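Local atomic coordinates of peptidase S15/CocE/NonD (Thaumarchaeota archaeon SCGC AB-539-E09, PDB entry 4PF1), a protein that probably acts as a serine aminopeptidase of alpha/beta hydrolase fold in the S15/CocE/NonD family, releasing residues from the N-terminal end of peptides. Residues M41-K46 with T129-S134; V102-R107 with Y138-W143; R203-L208 with D233-A238; G227-Y232 with A448-W453; A501-K506 with A606-W611. All coordinates share one frame; numbering follows the deposited sequence.

Interaction 1 of 5, residues M41-K46 with T129-S134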
# COMPACT_ATOMS: atom_id res chain seq x y z
N MET A 41 -6.85 44.49 22.94
CA MET A 41 -5.47 44.80 23.33
C MET A 41 -5.41 46.24 23.86
O MET A 41 -6.44 46.94 23.84
CB MET A 41 -4.51 44.59 22.14
CG MET A 41 -4.52 43.16 21.58
SD MET A 41 -3.91 41.92 22.75
CE MET A 41 -5.40 41.13 23.18
N ARG A 42 -4.23 46.69 24.34
CA ARG A 42 -4.04 48.04 24.90
C ARG A 42 -4.31 49.18 23.88
O ARG A 42 -4.50 50.33 24.29
CB ARG A 42 -2.63 48.20 25.50
CG ARG A 42 -1.49 47.98 24.50
CD ARG A 42 -0.15 47.88 25.20
NE ARG A 42 -0.05 46.69 26.05
CZ ARG A 42 0.94 46.47 26.91
NH1 ARG A 42 0.95 45.37 27.65
NH2 ARG A 42 1.92 47.35 27.03
N ASP A 43 -4.32 48.85 22.57
CA ASP A 43 -4.59 49.84 21.52
C ASP A 43 -6.04 49.72 20.99
O ASP A 43 -6.42 50.43 20.06
CB ASP A 43 -3.55 49.74 20.38
CG ASP A 43 -3.60 48.46 19.56
OD1 ASP A 43 -4.07 47.42 20.10
OD2 ASP A 43 -3.13 48.48 18.41
N GLY A 44 -6.83 48.84 21.61
CA GLY A 44 -8.23 48.64 21.24
C GLY A 44 -8.48 47.54 20.22
O GLY A 44 -9.62 47.09 20.07
N VAL A 45 -7.42 47.11 19.51
CA VAL A 45 -7.50 46.05 18.49
C VAL A 45 -7.83 44.71 19.19
O VAL A 45 -7.21 44.38 20.19
CB VAL A 45 -6.19 46.00 17.67
CG1 VAL A 45 -6.17 44.82 16.71
CG2 VAL A 45 -5.97 47.31 16.91
N LYS A 46 -8.84 43.98 18.67
CA LYS A 46 -9.30 42.72 19.29
C LYS A 46 -8.71 41.47 18.62
O LYS A 46 -8.71 41.37 17.39
CB LYS A 46 -10.84 42.65 19.28
CG LYS A 46 -11.51 43.71 20.14
CD LYS A 46 -13.02 43.53 20.17
CE LYS A 46 -13.75 44.84 20.33
NZ LYS A 46 -13.81 45.60 19.05
N THR A 129 4.51 50.60 15.50
CA THR A 129 3.05 50.51 15.68
C THR A 129 2.64 50.77 17.14
O THR A 129 1.52 51.20 17.39
CB THR A 129 2.52 49.14 15.21
OG1 THR A 129 2.97 48.11 16.09
CG2 THR A 129 2.90 48.83 13.76
N GLY A 130 3.56 50.51 18.07
CA GLY A 130 3.31 50.69 19.50
C GLY A 130 3.07 49.38 20.23
O GLY A 130 3.22 49.31 21.45
N THR A 131 2.69 48.32 19.48
CA THR A 131 2.43 46.99 20.04
C THR A 131 3.29 45.93 19.34
O THR A 131 3.77 46.16 18.23
CB THR A 131 0.93 46.60 19.91
OG1 THR A 131 0.58 46.53 18.52
CG2 THR A 131 0.00 47.56 20.67
N ASP A 132 3.49 44.79 20.00
CA ASP A 132 4.21 43.64 19.46
C ASP A 132 3.64 42.35 20.07
O ASP A 132 2.67 42.43 20.83
CB ASP A 132 5.74 43.76 19.67
CG ASP A 132 6.19 44.06 21.08
OD1 ASP A 132 5.76 43.34 22.01
OD2 ASP A 132 7.06 44.94 21.26
N HIS A 133 4.21 41.18 19.72
CA HIS A 133 3.71 39.90 20.23
C HIS A 133 3.80 39.81 21.76
O HIS A 133 2.92 39.20 22.36
CB HIS A 133 4.45 38.72 19.59
CG HIS A 133 3.99 38.41 18.20
ND1 HIS A 133 2.81 37.73 17.97
CD2 HIS A 133 4.57 38.68 17.01
CE1 HIS A 133 2.71 37.61 16.66
NE2 HIS A 133 3.75 38.17 16.04
N SER A 134 4.82 40.43 22.39
CA SER A 134 4.99 40.40 23.84
C SER A 134 3.93 41.26 24.57
O SER A 134 3.45 40.85 25.62
CB SER A 134 6.39 40.84 24.25
OG SER A 134 6.60 42.23 24.09
O HOH W 1 -0.43 48.80 17.50

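Interaction 2 of 5, residues V102-R107 with Y138-W143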
# COMPACT_ATOMS: atom_id res chain seq x y z
N VAL A 102 -5.80 27.06 25.28
CA VAL A 102 -6.16 28.32 24.62
C VAL A 102 -5.34 28.53 23.34
O VAL A 102 -4.11 28.48 23.37
CB VAL A 102 -6.01 29.53 25.59
CG1 VAL A 102 -6.34 30.84 24.88
CG2 VAL A 102 -6.87 29.37 26.83
N TYR A 103 -6.04 28.79 22.22
CA TYR A 103 -5.43 29.12 20.93
C TYR A 103 -5.92 30.48 20.49
O TYR A 103 -7.12 30.74 20.49
CB TYR A 103 -5.75 28.06 19.87
CG TYR A 103 -4.75 26.93 19.86
CD1 TYR A 103 -4.73 25.97 20.87
CD2 TYR A 103 -3.79 26.82 18.85
CE1 TYR A 103 -3.78 24.95 20.89
CE2 TYR A 103 -2.86 25.79 18.84
CZ TYR A 103 -2.86 24.86 19.86
OH TYR A 103 -1.93 23.85 19.88
N GLN A 104 -4.98 31.38 20.16
CA GLN A 104 -5.34 32.73 19.77
C GLN A 104 -4.79 33.07 18.40
O GLN A 104 -3.62 32.79 18.13
CB GLN A 104 -4.83 33.74 20.82
CG GLN A 104 -5.18 35.20 20.50
CD GLN A 104 -4.54 36.16 21.47
OE1 GLN A 104 -3.32 36.36 21.47
NE2 GLN A 104 -5.36 36.81 22.27
N ASP A 105 -5.62 33.71 17.55
CA ASP A 105 -5.15 34.20 16.26
C ASP A 105 -4.26 35.41 16.52
O ASP A 105 -4.68 36.33 17.24
CB ASP A 105 -6.34 34.60 15.34
CG ASP A 105 -7.15 33.45 14.77
OD1 ASP A 105 -6.54 32.43 14.37
OD2 ASP A 105 -8.38 33.61 14.63
N VAL A 106 -3.02 35.39 16.00
CA VAL A 106 -2.11 36.53 16.16
C VAL A 106 -2.70 37.75 15.42
O VAL A 106 -3.54 37.58 14.53
CB VAL A 106 -0.65 36.24 15.71
CG1 VAL A 106 -0.02 35.12 16.54
CG2 VAL A 106 -0.58 35.92 14.21
N ARG A 107 -2.26 38.96 15.80
CA ARG A 107 -2.71 40.21 15.19
C ARG A 107 -2.64 40.15 13.65
O ARG A 107 -1.64 39.69 13.09
CB ARG A 107 -1.86 41.38 15.71
CG ARG A 107 -2.36 42.77 15.34
CD ARG A 107 -1.44 43.85 15.86
NE ARG A 107 -1.57 44.04 17.31
CZ ARG A 107 -2.22 45.05 17.88
NH1 ARG A 107 -2.30 45.14 19.20
NH2 ARG A 107 -2.79 45.98 17.13
N TYR A 138 0.91 39.84 26.93
CA TYR A 138 0.66 40.37 28.27
C TYR A 138 -0.82 40.70 28.46
O TYR A 138 -1.39 40.36 29.50
CB TYR A 138 1.53 41.62 28.55
CG TYR A 138 1.38 42.16 29.96
CD1 TYR A 138 0.34 43.03 30.29
CD2 TYR A 138 2.26 41.79 30.97
CE1 TYR A 138 0.16 43.49 31.59
CE2 TYR A 138 2.11 42.26 32.27
CZ TYR A 138 1.06 43.11 32.58
OH TYR A 138 0.89 43.56 33.86
N ASP A 139 -1.44 41.37 27.46
CA ASP A 139 -2.86 41.76 27.51
C ASP A 139 -3.78 40.53 27.42
O ASP A 139 -4.85 40.53 28.03
CB ASP A 139 -3.18 42.77 26.40
CG ASP A 139 -2.32 44.03 26.43
OD1 ASP A 139 -1.79 44.37 27.51
OD2 ASP A 139 -2.18 44.68 25.37
N THR A 140 -3.33 39.48 26.71
CA THR A 140 -4.07 38.22 26.57
C THR A 140 -4.04 37.43 27.90
O THR A 140 -5.10 37.01 28.36
CB THR A 140 -3.50 37.38 25.40
OG1 THR A 140 -3.72 38.09 24.18
CG2 THR A 140 -4.12 35.99 25.30
N ILE A 141 -2.84 37.25 28.51
CA ILE A 141 -2.68 36.51 29.77
C ILE A 141 -3.47 37.21 30.90
O ILE A 141 -4.13 36.53 31.69
CB ILE A 141 -1.18 36.28 30.14
CG1 ILE A 141 -0.48 35.38 29.10
CG2 ILE A 141 -1.05 35.69 31.56
CD1 ILE A 141 1.07 35.27 29.26
N ASP A 142 -3.41 38.55 30.95
CA ASP A 142 -4.11 39.36 31.96
C ASP A 142 -5.62 39.15 31.89
O ASP A 142 -6.25 38.99 32.94
CB ASP A 142 -3.78 40.85 31.80
CG ASP A 142 -4.04 41.65 33.06
OD1 ASP A 142 -3.30 41.46 34.05
OD2 ASP A 142 -4.99 42.46 33.06
N TRP A 143 -6.19 39.13 30.67
CA TRP A 143 -7.62 38.89 30.48
C TRP A 143 -7.99 37.45 30.89
O TRP A 143 -8.99 37.26 31.57
CB TRP A 143 -8.03 39.15 29.02
CG TRP A 143 -9.52 39.15 28.81
CD1 TRP A 143 -10.35 40.23 28.78
CD2 TRP A 143 -10.37 38.00 28.62
NE1 TRP A 143 -11.65 39.84 28.58
CE2 TRP A 143 -11.69 38.47 28.49
CE3 TRP A 143 -10.13 36.61 28.56
CZ2 TRP A 143 -12.77 37.60 28.28
CZ3 TRP A 143 -11.21 35.76 28.37
CH2 TRP A 143 -12.51 36.25 28.24

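Interaction 3 of 5, residues R203-L208 with D233-A238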
# COMPACT_ATOMS: atom_id res chain seq x y z
N ARG A 203 15.62 30.15 0.04
CA ARG A 203 14.67 29.03 -0.02
C ARG A 203 13.38 29.49 -0.73
O ARG A 203 12.35 29.68 -0.08
CB ARG A 203 14.38 28.47 1.39
CG ARG A 203 15.43 27.50 1.88
CD ARG A 203 15.55 27.45 3.40
NE ARG A 203 14.47 26.67 4.01
CZ ARG A 203 14.50 25.35 4.19
NH1 ARG A 203 15.57 24.65 3.82
NH2 ARG A 203 13.48 24.73 4.75
N GLN A 204 13.46 29.69 -2.06
CA GLN A 204 12.35 30.17 -2.90
C GLN A 204 11.08 29.31 -2.78
O GLN A 204 9.98 29.87 -2.75
CB GLN A 204 12.79 30.26 -4.38
CG GLN A 204 13.50 29.02 -4.92
CD GLN A 204 13.81 29.07 -6.40
OE1 GLN A 204 13.63 30.10 -7.07
NE2 GLN A 204 14.28 27.96 -6.94
N GLU A 205 11.22 27.97 -2.68
CA GLU A 205 10.08 27.05 -2.57
C GLU A 205 9.35 27.17 -1.22
O GLU A 205 8.13 27.01 -1.17
CB GLU A 205 10.54 25.61 -2.78
CG GLU A 205 10.32 25.11 -4.19
CD GLU A 205 10.04 23.62 -4.26
OE1 GLU A 205 10.98 22.83 -4.04
OE2 GLU A 205 8.86 23.25 -4.47
N ALA A 206 10.10 27.40 -0.14
CA ALA A 206 9.53 27.52 1.20
C ALA A 206 9.06 28.96 1.48
O ALA A 206 8.23 29.16 2.37
CB ALA A 206 10.54 27.09 2.24
N SER A 207 9.59 29.95 0.73
CA SER A 207 9.27 31.35 0.99
C SER A 207 8.11 31.89 0.15
O SER A 207 7.15 32.40 0.74
CB SER A 207 10.50 32.22 0.78
OG SER A 207 11.57 31.80 1.61
N LEU A 208 8.21 31.85 -1.19
CA LEU A 208 7.22 32.45 -2.11
C LEU A 208 5.78 31.91 -1.92
O LEU A 208 4.90 32.74 -1.69
CB LEU A 208 7.66 32.33 -3.59
CG LEU A 208 8.98 33.01 -3.98
CD1 LEU A 208 9.27 32.81 -5.45
CD2 LEU A 208 8.95 34.50 -3.67
N ASP A 233 10.96 21.93 -12.76
CA ASP A 233 10.70 22.46 -14.09
C ASP A 233 10.17 23.90 -14.02
O ASP A 233 10.69 24.77 -14.73
CB ASP A 233 9.68 21.57 -14.81
CG ASP A 233 10.18 21.05 -16.13
OD1 ASP A 233 10.12 21.80 -17.13
OD2 ASP A 233 10.64 19.89 -16.18
N ALA A 234 9.18 24.15 -13.14
CA ALA A 234 8.54 25.46 -12.96
C ALA A 234 9.52 26.57 -12.56
O ALA A 234 9.56 27.61 -13.21
CB ALA A 234 7.42 25.36 -11.93
N TYR A 235 10.34 26.33 -11.51
CA TYR A 235 11.29 27.32 -11.00
C TYR A 235 12.48 27.54 -11.96
O TYR A 235 12.97 28.67 -12.05
CB TYR A 235 11.77 26.93 -9.59
CG TYR A 235 10.74 27.23 -8.51
CD1 TYR A 235 9.76 26.30 -8.19
CD2 TYR A 235 10.74 28.45 -7.84
CE1 TYR A 235 8.79 26.57 -7.22
CE2 TYR A 235 9.79 28.73 -6.85
CZ TYR A 235 8.81 27.79 -6.55
OH TYR A 235 7.86 28.05 -5.60
N LEU A 236 12.90 26.49 -12.71
CA LEU A 236 13.99 26.61 -13.69
C LEU A 236 13.57 27.47 -14.89
O LEU A 236 14.36 28.29 -15.36
CB LEU A 236 14.46 25.21 -14.16
CG LEU A 236 15.73 25.15 -15.04
CD1 LEU A 236 16.95 25.75 -14.33
CD2 LEU A 236 16.03 23.72 -15.47
N ARG A 237 12.31 27.30 -15.36
CA ARG A 237 11.76 28.07 -16.49
C ARG A 237 11.60 29.55 -16.13
O ARG A 237 11.77 30.40 -17.00
CB ARG A 237 10.41 27.49 -16.94
CG ARG A 237 10.54 26.21 -17.75
CD ARG A 237 9.19 25.76 -18.27
NE ARG A 237 9.11 24.30 -18.41
CZ ARG A 237 8.00 23.65 -18.75
NH1 ARG A 237 6.87 24.31 -18.98
NH2 ARG A 237 8.01 22.32 -18.85
N ALA A 238 11.32 29.85 -14.84
CA ALA A 238 11.20 31.22 -14.34
C ALA A 238 12.58 31.91 -14.33
O ALA A 238 12.65 33.12 -14.54
CB ALA A 238 10.60 31.23 -12.94
O HOH W 2 14.43 29.94 -9.68

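Interaction 4 of 5, residues G227-Y232 with A448-W453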
# COMPACT_ATOMS: atom_id res chain seq x y z
N GLY A 227 0.99 25.75 -12.43
CA GLY A 227 0.89 25.47 -13.85
C GLY A 227 1.70 24.24 -14.24
O GLY A 227 1.74 23.86 -15.41
N SER A 228 2.35 23.62 -13.24
CA SER A 228 3.22 22.46 -13.43
C SER A 228 3.26 21.61 -12.16
O SER A 228 3.35 22.17 -11.06
CB SER A 228 4.63 22.93 -13.80
OG SER A 228 5.50 21.86 -14.13
N TYR A 229 3.20 20.28 -12.31
CA TYR A 229 3.26 19.35 -11.18
C TYR A 229 4.69 19.32 -10.60
O TYR A 229 4.86 19.48 -9.39
CB TYR A 229 2.81 17.93 -11.61
CG TYR A 229 2.75 16.94 -10.47
CD1 TYR A 229 1.73 16.99 -9.52
CD2 TYR A 229 3.70 15.93 -10.35
CE1 TYR A 229 1.67 16.08 -8.47
CE2 TYR A 229 3.64 15.00 -9.31
CZ TYR A 229 2.62 15.08 -8.37
OH TYR A 229 2.57 14.17 -7.34
N ASP A 230 5.70 19.16 -11.47
CA ASP A 230 7.11 19.15 -11.07
C ASP A 230 7.60 20.59 -10.86
O ASP A 230 7.68 21.37 -11.82
CB ASP A 230 7.95 18.41 -12.14
CG ASP A 230 9.41 18.19 -11.78
OD1 ASP A 230 9.74 18.19 -10.57
OD2 ASP A 230 10.22 17.99 -12.71
N THR A 231 7.92 20.96 -9.60
CA THR A 231 8.36 22.31 -9.24
C THR A 231 9.75 22.63 -9.80
O THR A 231 10.01 23.79 -10.12
CB THR A 231 8.32 22.53 -7.71
OG1 THR A 231 9.18 21.59 -7.07
CG2 THR A 231 6.91 22.42 -7.14
N TYR A 232 10.61 21.60 -9.95
CA TYR A 232 11.96 21.73 -10.53
C TYR A 232 11.86 22.43 -11.89
O TYR A 232 12.55 23.43 -12.13
CB TYR A 232 12.61 20.34 -10.67
CG TYR A 232 14.00 20.36 -11.27
CD1 TYR A 232 14.19 20.45 -12.65
CD2 TYR A 232 15.13 20.24 -10.46
CE1 TYR A 232 15.47 20.45 -13.21
CE2 TYR A 232 16.42 20.22 -11.01
CZ TYR A 232 16.58 20.34 -12.39
OH TYR A 232 17.83 20.33 -12.94
N ALA A 448 1.52 19.79 -0.52
CA ALA A 448 0.86 18.79 -1.38
C ALA A 448 0.43 17.55 -0.57
O ALA A 448 1.11 17.17 0.38
CB ALA A 448 1.78 18.38 -2.52
N ALA A 449 -0.72 16.95 -0.94
CA ALA A 449 -1.32 15.81 -0.24
C ALA A 449 -0.39 14.58 -0.12
O ALA A 449 -0.41 13.90 0.92
CB ALA A 449 -2.62 15.41 -0.92
N GLU A 450 0.40 14.31 -1.17
CA GLU A 450 1.30 13.17 -1.29
C GLU A 450 2.78 13.58 -1.02
O GLU A 450 3.70 12.80 -1.34
CB GLU A 450 1.14 12.52 -2.69
CG GLU A 450 1.55 13.40 -3.88
CD GLU A 450 0.58 14.46 -4.38
OE1 GLU A 450 -0.25 14.96 -3.58
OE2 GLU A 450 0.69 14.83 -5.57
N SER A 451 3.01 14.76 -0.41
CA SER A 451 4.35 15.28 -0.12
C SER A 451 5.07 14.49 0.99
O SER A 451 4.46 14.20 2.02
CB SER A 451 4.28 16.75 0.28
OG SER A 451 5.54 17.24 0.72
N THR A 452 6.36 14.18 0.77
CA THR A 452 7.21 13.50 1.75
C THR A 452 8.33 14.46 2.22
O THR A 452 9.40 14.01 2.64
CB THR A 452 7.77 12.18 1.19
OG1 THR A 452 8.58 12.45 0.04
CG2 THR A 452 6.67 11.16 0.86
N TRP A 453 8.05 15.79 2.17
CA TRP A 453 8.93 16.91 2.56
C TRP A 453 9.51 16.74 3.98
O TRP A 453 10.65 17.14 4.24
CB TRP A 453 8.15 18.24 2.43
CG TRP A 453 8.65 19.42 3.23
CD1 TRP A 453 8.07 19.95 4.34
CD2 TRP A 453 9.71 20.31 2.87
NE1 TRP A 453 8.72 21.10 4.72
CE2 TRP A 453 9.75 21.33 3.84
CE3 TRP A 453 10.67 20.33 1.83
CZ2 TRP A 453 10.72 22.35 3.83
CZ3 TRP A 453 11.63 21.33 1.82
CH2 TRP A 453 11.65 22.33 2.81

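Interaction 5 of 5, residues A501-K506 with A606-W611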
# COMPACT_ATOMS: atom_id res chain seq x y z
N ALA A 501 29.46 31.50 -6.22
CA ALA A 501 29.23 30.05 -6.11
C ALA A 501 28.49 29.69 -4.85
O ALA A 501 28.66 30.34 -3.82
CB ALA A 501 30.56 29.30 -6.13
N ASP A 502 27.70 28.61 -4.92
CA ASP A 502 27.04 27.99 -3.77
C ASP A 502 27.80 26.72 -3.45
O ASP A 502 28.23 26.03 -4.37
CB ASP A 502 25.57 27.67 -4.08
CG ASP A 502 24.61 28.84 -3.91
OD1 ASP A 502 25.04 29.88 -3.37
OD2 ASP A 502 23.45 28.71 -4.33
N TRP A 503 28.00 26.43 -2.16
CA TRP A 503 28.70 25.21 -1.78
C TRP A 503 27.83 24.41 -0.82
O TRP A 503 27.53 24.87 0.28
CB TRP A 503 30.09 25.51 -1.18
CG TRP A 503 30.99 26.30 -2.09
CD1 TRP A 503 31.24 27.64 -2.05
CD2 TRP A 503 31.76 25.78 -3.19
NE1 TRP A 503 32.12 27.99 -3.04
CE2 TRP A 503 32.46 26.87 -3.76
CE3 TRP A 503 31.95 24.50 -3.74
CZ2 TRP A 503 33.32 26.72 -4.86
CZ3 TRP A 503 32.81 24.35 -4.82
CH2 TRP A 503 33.47 25.46 -5.38
N VAL A 504 27.39 23.23 -1.28
CA VAL A 504 26.56 22.30 -0.49
C VAL A 504 27.48 21.23 0.09
O VAL A 504 28.21 20.58 -0.65
CB VAL A 504 25.43 21.67 -1.35
CG1 VAL A 504 24.57 20.72 -0.52
CG2 VAL A 504 24.57 22.73 -2.02
N VAL A 505 27.46 21.06 1.42
CA VAL A 505 28.25 20.04 2.09
C VAL A 505 27.30 19.07 2.78
O VAL A 505 26.46 19.50 3.57
CB VAL A 505 29.31 20.63 3.08
CG1 VAL A 505 30.10 19.51 3.77
CG2 VAL A 505 30.26 21.59 2.36
N LYS A 506 27.42 17.76 2.48
CA LYS A 506 26.57 16.73 3.09
C LYS A 506 27.39 15.71 3.86
O LYS A 506 28.39 15.21 3.34
CB LYS A 506 25.76 15.98 2.02
CG LYS A 506 25.02 16.82 1.01
CD LYS A 506 24.30 15.89 0.06
CE LYS A 506 23.95 16.53 -1.24
NZ LYS A 506 23.69 15.52 -2.30
N ALA A 606 30.76 26.75 -14.53
CA ALA A 606 31.99 27.04 -13.80
C ALA A 606 32.71 25.76 -13.43
O ALA A 606 32.07 24.75 -13.13
CB ALA A 606 31.68 27.86 -12.56
N THR A 607 34.05 25.81 -13.46
CA THR A 607 34.92 24.70 -13.09
C THR A 607 35.20 24.82 -11.60
O THR A 607 35.76 25.82 -11.15
CB THR A 607 36.19 24.72 -13.95
OG1 THR A 607 35.81 24.64 -15.32
CG2 THR A 607 37.15 23.59 -13.62
N GLN A 608 34.76 23.82 -10.81
CA GLN A 608 34.89 23.83 -9.36
C GLN A 608 35.97 22.87 -8.91
O GLN A 608 36.06 21.76 -9.43
CB GLN A 608 33.56 23.47 -8.67
CG GLN A 608 32.28 23.98 -9.37
CD GLN A 608 32.08 25.47 -9.24
OE1 GLN A 608 32.84 26.27 -9.79
NE2 GLN A 608 31.02 25.87 -8.58
N ARG A 609 36.78 23.29 -7.92
CA ARG A 609 37.87 22.48 -7.40
C ARG A 609 37.89 22.49 -5.88
O ARG A 609 38.03 23.55 -5.29
CB ARG A 609 39.22 22.98 -7.93
CG ARG A 609 39.50 22.66 -9.38
CD ARG A 609 40.77 23.35 -9.83
NE ARG A 609 41.06 23.10 -11.24
CZ ARG A 609 42.09 23.62 -11.90
NH1 ARG A 609 42.95 24.41 -11.27
NH2 ARG A 609 42.28 23.34 -13.18
N VAL A 610 37.78 21.30 -5.26
CA VAL A 610 37.89 21.16 -3.81
C VAL A 610 39.33 20.70 -3.52
O VAL A 610 39.70 19.57 -3.85
CB VAL A 610 36.81 20.23 -3.21
CG1 VAL A 610 37.13 19.87 -1.76
CG2 VAL A 610 35.43 20.89 -3.30
N TRP A 611 40.15 21.61 -2.97
CA TRP A 611 41.57 21.38 -2.72
C TRP A 611 41.82 20.59 -1.44
O TRP A 611 41.10 20.74 -0.46
CB TRP A 611 42.33 22.72 -2.71
CG TRP A 611 42.48 23.32 -4.07
CD1 TRP A 611 41.50 23.85 -4.86
CD2 TRP A 611 43.70 23.44 -4.82
NE1 TRP A 611 42.03 24.28 -6.06
CE2 TRP A 611 43.38 24.04 -6.06
CE3 TRP A 611 45.04 23.10 -4.56
CZ2 TRP A 611 44.35 24.34 -7.02
CZ3 TRP A 611 46.00 23.39 -5.52
CH2 TRP A 611 45.65 23.99 -6.74

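Interaction 1 of 5, residues M41-K46 with T129-S134
At the hairpin joining strands 32-40 and 46-54, the type I turn Met41-Gly44 sets Arg42 and Asp43 against Thr131, just ahead of helix 133-147. Gly44 takes a positive phi, and Met41 N holds the loop shut on Val45 O. The methyl of Thr131 does the touching: CG2 lies 3.9 Å from Asp43 CG and 4.1 Å from Arg42 CG, crossing the aspartate almost at a right angle while the arginine slides past it. With OG1 between the backbone N and carbonyl carbon (chi1 63°), Thr131 can also grip water 1, donating to it at 2.7 Å from OG1. This water in turn donates to Asp43 OD2 at 2.9 Å and to Thr129 O at 3.1 Å, so a threonine serves with both branches. Asp43 OD2, the oxygen that takes the water, also pairs with Arg107, and Arg42 with Asp139. Next to Thr131, Asp132 caps the helix N terminus, accepting weakly from Ser134 N. The arrangement is that of a beta-hairpin loop docked beside a helix N terminus in an alpha/beta hydrolase domain.

Interaction 2 of 5, residues V102-R107 with Y138-W143
Helix 133-147 meets strand 100-105 through one pair of side chains, Thr140 and Gln104. Along the helix, Tyr138 comes first and takes no part in the contact. Asp139 follows, turned to a different partner: it forms a salt bridge with Arg42 of the neighbouring hairpin loop, while Arg107, at the end of the segment that holds Gln104, pairs through NH1 with Asp136 one turn earlier on the helix. Thr140 is the residue that reaches the strand. Its OG1 accepts a hydrogen bond of 2.8 Å from Gln104 NE2, with an N-H...O angle of 152° and the hydroxyl close to the amide plane, and its CG2 lies 3.4 Å from the same nitrogen. Gln104 bridges the gap because its chain is stretched out, CG anti to the backbone N (chi1 -179°). This is the alpha/beta hydrolase sandwich, in which a helix lies against the central, mostly parallel sheet; strand 100-105 runs between strands 46-54 and 60-67. Buried polar groups here are satisfied: Thr140 OG1 also bonds to Asp136 O one turn back, and Gln104 OE1 accepts from Arg66 NE, which fixes the rotation of the amide. Past Ile141 and Asp142, Trp143 packs against Ile39 of the edge strand 32-40 and Ile51 of its neighbour 46-54.

Interaction 3 of 5, residues R203-L208 with D233-A238
Helices 204-208 and 233-238 stand at 89° to one another with their axes 12.4 Å apart at closest approach, and the ring of Tyr235 fills the distance between them. Glu205 brings its aliphatic CG to the ring in an off-centre CH-pi contact, 4.2 Å from the centroid and 30° off the normal. The Gln204 amide comes in obliquely, OE1 being 3.4 Å from Tyr235 CD2, and Leu208 CD1 sits at the ring edge, 4.3 Å from CE2. Gln204 is turned this way by a first torsion of 49°, which puts CG between its backbone N and carbonyl carbon, beyond which the chain runs straight. Water 2 reinforces the pairing, donating to Gln204 OE1 at 2.7 Å and to Tyr235 O at 3.1 Å. The far ends are tied off as well, Gln204 NE2 on Pro582 O and Glu205 OE2 on Thr231 OG1. The chemistry thus implies a mixed contact: long polar residues lend a methylene and an amide to an aromatic ring, while the Gln204 amide and Glu205 OE2 find their hydrogen bonds around it.

Interaction 4 of 5, residues G227-Y232 with A448-W453
The ring of Tyr229 and the carboxylate of Glu450 are nearly coplanar, 19° apart, with Glu450 OE2 in the ring plane at its hydroxyl-bearing edge. A loop leading into helix 231-238, with Asp230 at the N-cap position, meets the type I turn Ala448-Ser451 in the C-terminal non-catalytic region. The one hydrogen bond across runs from Tyr229 OH to Glu450 OE2 at 2.7 Å and uses the anti lone pair, the one facing away from the other oxygen. Tyrosine suits the place because a rigid ring, set with CG anti to the backbone N (chi1 -176°), carries its donor far out from the chain. Glu450 is modelled in two conformers, so the bond is certain only for the one described and its permanence is doubtful. A second subunit adjoins the pair, its Pro519 packing on Tyr229 and its Lys520 on Glu450. Ser451 closes the beta turn and also opens an ST turn, in which its OG accepts from Trp453 N at 3.2 Å.

Interaction 5 of 5, residues A501-K506 with A606-W611
Packing dominates this contact, with Trp503 and Ala501 on one side and Gln608 on the other. The far end of the indole does the touching: Trp503 CH2 lies 3.8 Å from Gln608 CB, and CZ3 is 4.0 Å from that same carbon. The approach is oblique to the indole, while the amide and ring planes are only 20° apart. With CG anti to its carbonyl carbon (chi1 -58°), the tryptophan extends its six-membered ring toward the facing strand, and its length makes it fit to span two layers. Beside it, the Ala501 methyl meets the end of the Gln608 side chain. The layers belong to the beta-sandwich of the C-terminal non-catalytic domain, consistent with the galactose-binding-like clan to which it is assigned: strand 502-510 sits in a four-stranded antiparallel sheet and strand 606-625 in a separate, larger antiparallel sheet. The two segments therefore share no hydrogen bond; each pairs within its own sheet, Trp503 for instance with Phe533. Aromatic neighbours continue the core, since Trp503 also meets the ring of Tyr555 with planes about 55° apart. Charges are kept to the outside of the contact: Asp502 turns its carboxylate from the interface to bridge Arg534, and Arg609, whose CB points away from the facing strand, pairs with Glu427.

From the N terminus, interaction 1 opens at the first hairpin and closes over 82 residues; interaction 2 starts inside that span and ends beyond it, so the two cross and share helix 133-147, tying hairpin loop and sheet to one helix. Interaction 3 then closes a short loop of 24 residues between helices 204-215 and 231-238. Interaction 4 crosses it, starting within that loop and reaching 215 residues ahead, joining the catalytic region to the C-terminal one at the loop leading into helix 231-238. Interaction 5, last in series, closes 99 residues by bringing two sheets of the C-terminal domain together; its nearest atoms are about 9 Å from interaction 3, though the two do not touch.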